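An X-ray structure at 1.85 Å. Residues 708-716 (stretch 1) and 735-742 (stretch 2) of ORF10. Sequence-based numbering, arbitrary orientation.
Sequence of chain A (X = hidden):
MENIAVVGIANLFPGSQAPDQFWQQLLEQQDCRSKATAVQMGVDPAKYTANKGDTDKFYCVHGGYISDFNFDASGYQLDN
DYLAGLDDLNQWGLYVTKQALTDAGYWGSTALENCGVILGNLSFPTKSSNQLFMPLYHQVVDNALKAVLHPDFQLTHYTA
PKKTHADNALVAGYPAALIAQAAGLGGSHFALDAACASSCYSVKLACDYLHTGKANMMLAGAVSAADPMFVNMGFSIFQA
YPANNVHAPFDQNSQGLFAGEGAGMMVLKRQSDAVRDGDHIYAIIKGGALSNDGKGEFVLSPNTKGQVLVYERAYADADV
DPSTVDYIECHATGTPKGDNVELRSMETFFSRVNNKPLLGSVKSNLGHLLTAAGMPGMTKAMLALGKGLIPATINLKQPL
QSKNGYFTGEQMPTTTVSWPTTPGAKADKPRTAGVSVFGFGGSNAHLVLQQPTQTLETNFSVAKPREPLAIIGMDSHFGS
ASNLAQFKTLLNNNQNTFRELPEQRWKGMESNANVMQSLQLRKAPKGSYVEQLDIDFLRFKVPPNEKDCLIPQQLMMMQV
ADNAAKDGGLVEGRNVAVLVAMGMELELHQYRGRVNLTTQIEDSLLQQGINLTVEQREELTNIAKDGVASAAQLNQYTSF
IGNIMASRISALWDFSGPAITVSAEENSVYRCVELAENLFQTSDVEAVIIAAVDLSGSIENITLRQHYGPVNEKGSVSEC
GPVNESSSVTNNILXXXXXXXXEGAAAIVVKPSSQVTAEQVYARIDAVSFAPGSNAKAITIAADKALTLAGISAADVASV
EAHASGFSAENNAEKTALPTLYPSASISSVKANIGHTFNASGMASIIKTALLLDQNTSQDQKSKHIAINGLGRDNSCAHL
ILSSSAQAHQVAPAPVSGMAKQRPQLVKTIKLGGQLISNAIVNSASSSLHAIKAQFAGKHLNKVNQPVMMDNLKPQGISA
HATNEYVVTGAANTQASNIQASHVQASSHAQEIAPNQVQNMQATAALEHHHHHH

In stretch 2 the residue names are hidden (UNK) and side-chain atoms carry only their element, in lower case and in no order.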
# COMPACT_ATOMS: atom_id res chain seq x y z
N TYR A 708 0.63 -21.64 -0.01
CA TYR A 708 2.05 -21.69 0.36
C TYR A 708 2.39 -22.80 1.34
O TYR A 708 3.57 -23.18 1.43
CB TYR A 708 2.49 -20.33 0.94
CG TYR A 708 2.26 -19.24 -0.07
CD1 TYR A 708 3.12 -19.08 -1.16
CD2 TYR A 708 1.17 -18.39 0.03
CE1 TYR A 708 2.90 -18.07 -2.13
CE2 TYR A 708 0.94 -17.38 -0.92
CZ TYR A 708 1.80 -17.23 -1.99
OH TYR A 708 1.54 -16.22 -2.90
N GLY A 709 1.40 -23.34 2.03
CA GLY A 709 1.62 -24.46 2.92
C GLY A 709 0.36 -24.77 3.72
O GLY A 709 -0.53 -23.93 3.84
N PRO A 710 0.30 -25.97 4.31
CA PRO A 710 -0.93 -26.39 5.00
C PRO A 710 -1.16 -25.66 6.32
O PRO A 710 -0.23 -25.47 7.11
CB PRO A 710 -0.70 -27.90 5.25
CG PRO A 710 0.79 -28.07 5.19
CD PRO A 710 1.31 -27.02 4.25
N VAL A 711 -2.43 -25.28 6.55
CA VAL A 711 -2.88 -24.65 7.79
C VAL A 711 -3.11 -25.72 8.85
O VAL A 711 -3.38 -26.88 8.54
CB VAL A 711 -4.15 -23.81 7.53
CG1 VAL A 711 -5.37 -24.70 7.24
CG2 VAL A 711 -4.44 -22.84 8.69
N ASN A 712 -3.00 -25.32 10.11
CA ASN A 712 -3.30 -26.19 11.25
C ASN A 712 -4.79 -26.07 11.55
O ASN A 712 -5.25 -25.09 12.13
CB ASN A 712 -2.44 -25.79 12.45
CG ASN A 712 -2.56 -26.77 13.63
OD1 ASN A 712 -3.59 -27.41 13.82
ND2 ASN A 712 -1.49 -26.87 14.43
N GLU A 713 -5.58 -27.08 11.14
CA GLU A 713 -7.02 -26.97 11.30
C GLU A 713 -7.43 -27.05 12.77
O GLU A 713 -8.47 -26.51 13.16
CB GLU A 713 -7.72 -28.07 10.50
CG GLU A 713 -8.39 -27.57 9.26
CD GLU A 713 -8.87 -28.71 8.39
OE1 GLU A 713 -8.04 -29.33 7.69
OE2 GLU A 713 -10.09 -28.99 8.41
N LYS A 714 -6.64 -27.72 13.59
CA LYS A 714 -7.02 -27.93 14.98
C LYS A 714 -6.57 -26.80 15.89
O LYS A 714 -7.05 -26.72 17.04
CB LYS A 714 -6.45 -29.27 15.48
CG LYS A 714 -7.25 -30.48 14.99
CD LYS A 714 -8.73 -30.11 14.73
CE LYS A 714 -9.55 -31.25 14.13
NZ LYS A 714 -10.96 -31.28 14.66
N GLY A 715 -5.72 -25.91 15.40
CA GLY A 715 -5.22 -24.78 16.16
C GLY A 715 -4.54 -25.22 17.43
O GLY A 715 -4.84 -24.69 18.50
N SER A 716 -3.63 -26.18 17.33
CA SER A 716 -2.95 -26.68 18.52
C SER A 716 -1.53 -27.14 18.17
O SER A 716 -1.35 -27.87 17.20
CB SER A 716 -3.74 -27.83 19.15
OG SER A 716 -3.07 -28.35 20.28
N UNK A 735 9.60 -27.35 14.96
CA UNK A 735 9.27 -28.65 14.37
C UNK A 735 7.85 -28.70 13.81
O UNK A 735 7.51 -29.67 13.12
o UNK A 735 11.10 -30.59 16.89
c UNK A 735 10.89 -29.99 15.81
c UNK A 735 9.44 -29.78 15.39
o UNK A 735 11.82 -29.57 15.08
N UNK A 736 7.01 -27.71 14.09
CA UNK A 736 5.66 -27.67 13.53
C UNK A 736 5.69 -27.61 12.01
O UNK A 736 6.52 -26.92 11.42
c UNK A 736 3.80 -27.65 15.91
n UNK A 736 2.56 -27.61 15.43
c UNK A 736 4.92 -26.44 14.07
o UNK A 736 4.23 -28.59 16.58
c UNK A 736 4.67 -26.49 15.55
N UNK A 737 4.76 -28.33 11.38
CA UNK A 737 4.67 -28.44 9.93
C UNK A 737 3.49 -27.68 9.33
O UNK A 737 3.28 -27.77 8.11
c UNK A 737 5.73 -30.77 9.87
o UNK A 737 6.76 -31.16 7.74
c UNK A 737 6.12 -31.64 8.69
c UNK A 737 4.55 -29.91 9.53
n UNK A 737 5.69 -32.91 8.72
N UNK A 738 2.70 -26.99 10.14
CA UNK A 738 1.52 -26.27 9.67
C UNK A 738 1.49 -24.90 10.33
O UNK A 738 1.97 -24.74 11.46
o UNK A 738 -1.59 -29.05 10.88
c UNK A 738 -1.05 -29.23 9.78
c UNK A 738 0.22 -27.04 10.00
c UNK A 738 0.15 -28.41 9.35
n UNK A 738 -1.46 -30.14 8.91
N UNK A 739 0.90 -23.92 9.64
CA UNK A 739 0.82 -22.56 10.18
C UNK A 739 -0.49 -22.36 10.95
O UNK A 739 -1.50 -23.02 10.69
c UNK A 739 -1.89 -21.13 6.67
c UNK A 739 -3.65 -19.61 7.06
c UNK A 739 -1.84 -19.78 8.69
c UNK A 739 -3.10 -20.58 6.26
c UNK A 739 -0.00 -22.33 6.85
c UNK A 739 0.98 -21.49 9.09
n UNK A 739 -1.11 -22.09 6.06
c UNK A 739 -0.05 -21.54 7.98
c UNK A 739 -3.03 -19.22 8.28
c UNK A 739 -1.25 -20.76 7.88
N UNK A 740 -0.45 -21.46 11.93
CA UNK A 740 -1.60 -21.20 12.80
C UNK A 740 -2.30 -19.90 12.43
O UNK A 740 -1.66 -18.87 12.19
c UNK A 740 0.35 -22.10 16.03
c UNK A 740 -1.14 -21.13 14.26
c UNK A 740 -1.79 -23.27 15.31
c UNK A 740 -0.59 -22.43 14.85
N UNK A 741 -3.64 -19.95 12.40
CA UNK A 741 -4.43 -18.77 12.04
C UNK A 741 -4.43 -17.77 13.20
O UNK A 741 -4.62 -18.14 14.37
c UNK A 741 -5.91 -20.01 10.37
c UNK A 741 -6.76 -17.96 11.56
c UNK A 741 -5.87 -19.18 11.68
N UNK A 742 -4.19 -16.50 12.88
CA UNK A 742 -4.34 -15.43 13.86
C UNK A 742 -4.57 -14.12 13.16
O UNK A 742 -4.34 -14.01 11.95
O HOH W 1 -4.92 -22.54 13.08
O HOH W 2 1.06 -25.82 13.96

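Position 735 carries two side-chain carbons, the second bearing two oxygens, and lies out of reach of stretch 1. This short carboxylate is Asp735.

Position 736 has three carbons in a row, the third holding one oxygen and one nitrogen. Its CA-to-CB bond points toward stretch 1, and the side-chain nitrogen lies 4.2 Å from Asn712 ND2; both nitrogens are donors, and water 2 lies between them, accepting from each at 2.8 Å. The residue is Gln736.

Position 737 has the same atom set. Its nearest side-chain approach is 6.0 Å, from CB to Pro710 CG, and contact comes through the backbone, with its O 3.8 Å from Pro710 CG. This is Gln737.

Position 738 again has three carbons ending in one oxygen and one nitrogen. Its CA-to-CB bond points toward stretch 1, and the side chain packs along it, the second carbon lying 4.2 Å from Pro710 CG and the oxygen 3.4 Å from Asn712 CA. Its CA also makes a CA-H...O contact of 3.2 Å with Pro710 O. This is Gln738.

At position 739 one carbon leads into fused five- and six-membered rings of eight carbons and one nitrogen. The ring nitrogen donates to Gly709 O at 2.9 Å (142°), with the acceptor at the ring edge, near its plane. Over a face, Val711 CG2 sits 3.5 Å from the centroid of the six-membered ring and 9° off its normal, a CH-pi contact. Only tryptophan supplies such rings: Trp739.

Position 740 shows four carbons forked at the second. A terminal carbon of the fork lies 3.7 Å from Asn712 ND2 and 3.8 Å from Gly715 CA. This is Leu740, and that carbon is CD2.

Position 741 has one carbon carrying two more, one of which meets Val711 CG2 at 3.6 Å: Val741. Position 742 has no side-chain atoms, makes no contact with stretch 1, and is Gly742.

The contact centres on a single beta bridge between Val711 and Trp739, their CA atoms 4.9 Å apart. Trp739 N donates to Pro710 O at 3.2 Å (154°), and Asn712 N donates to Trp739 O at 2.8 Å (158°), so the backbone bonds flank Val711. The indole bond reinforces this bridge while Val711 packs over one face of the ring. Beyond it, water 1 donates to Asn712 O at 2.7 Å and accepts from Val741 N at 3.0 Å; water 2 also donates to Gln738 O at 2.9 Å. Within stretch 1, Asn712 ND2 donates to Ser716 O at 2.9 Å, tying the turn together beside Leu740. Together the two stretches bury 509 Å².

Stretch 2 (735-742) DQQQWLVG
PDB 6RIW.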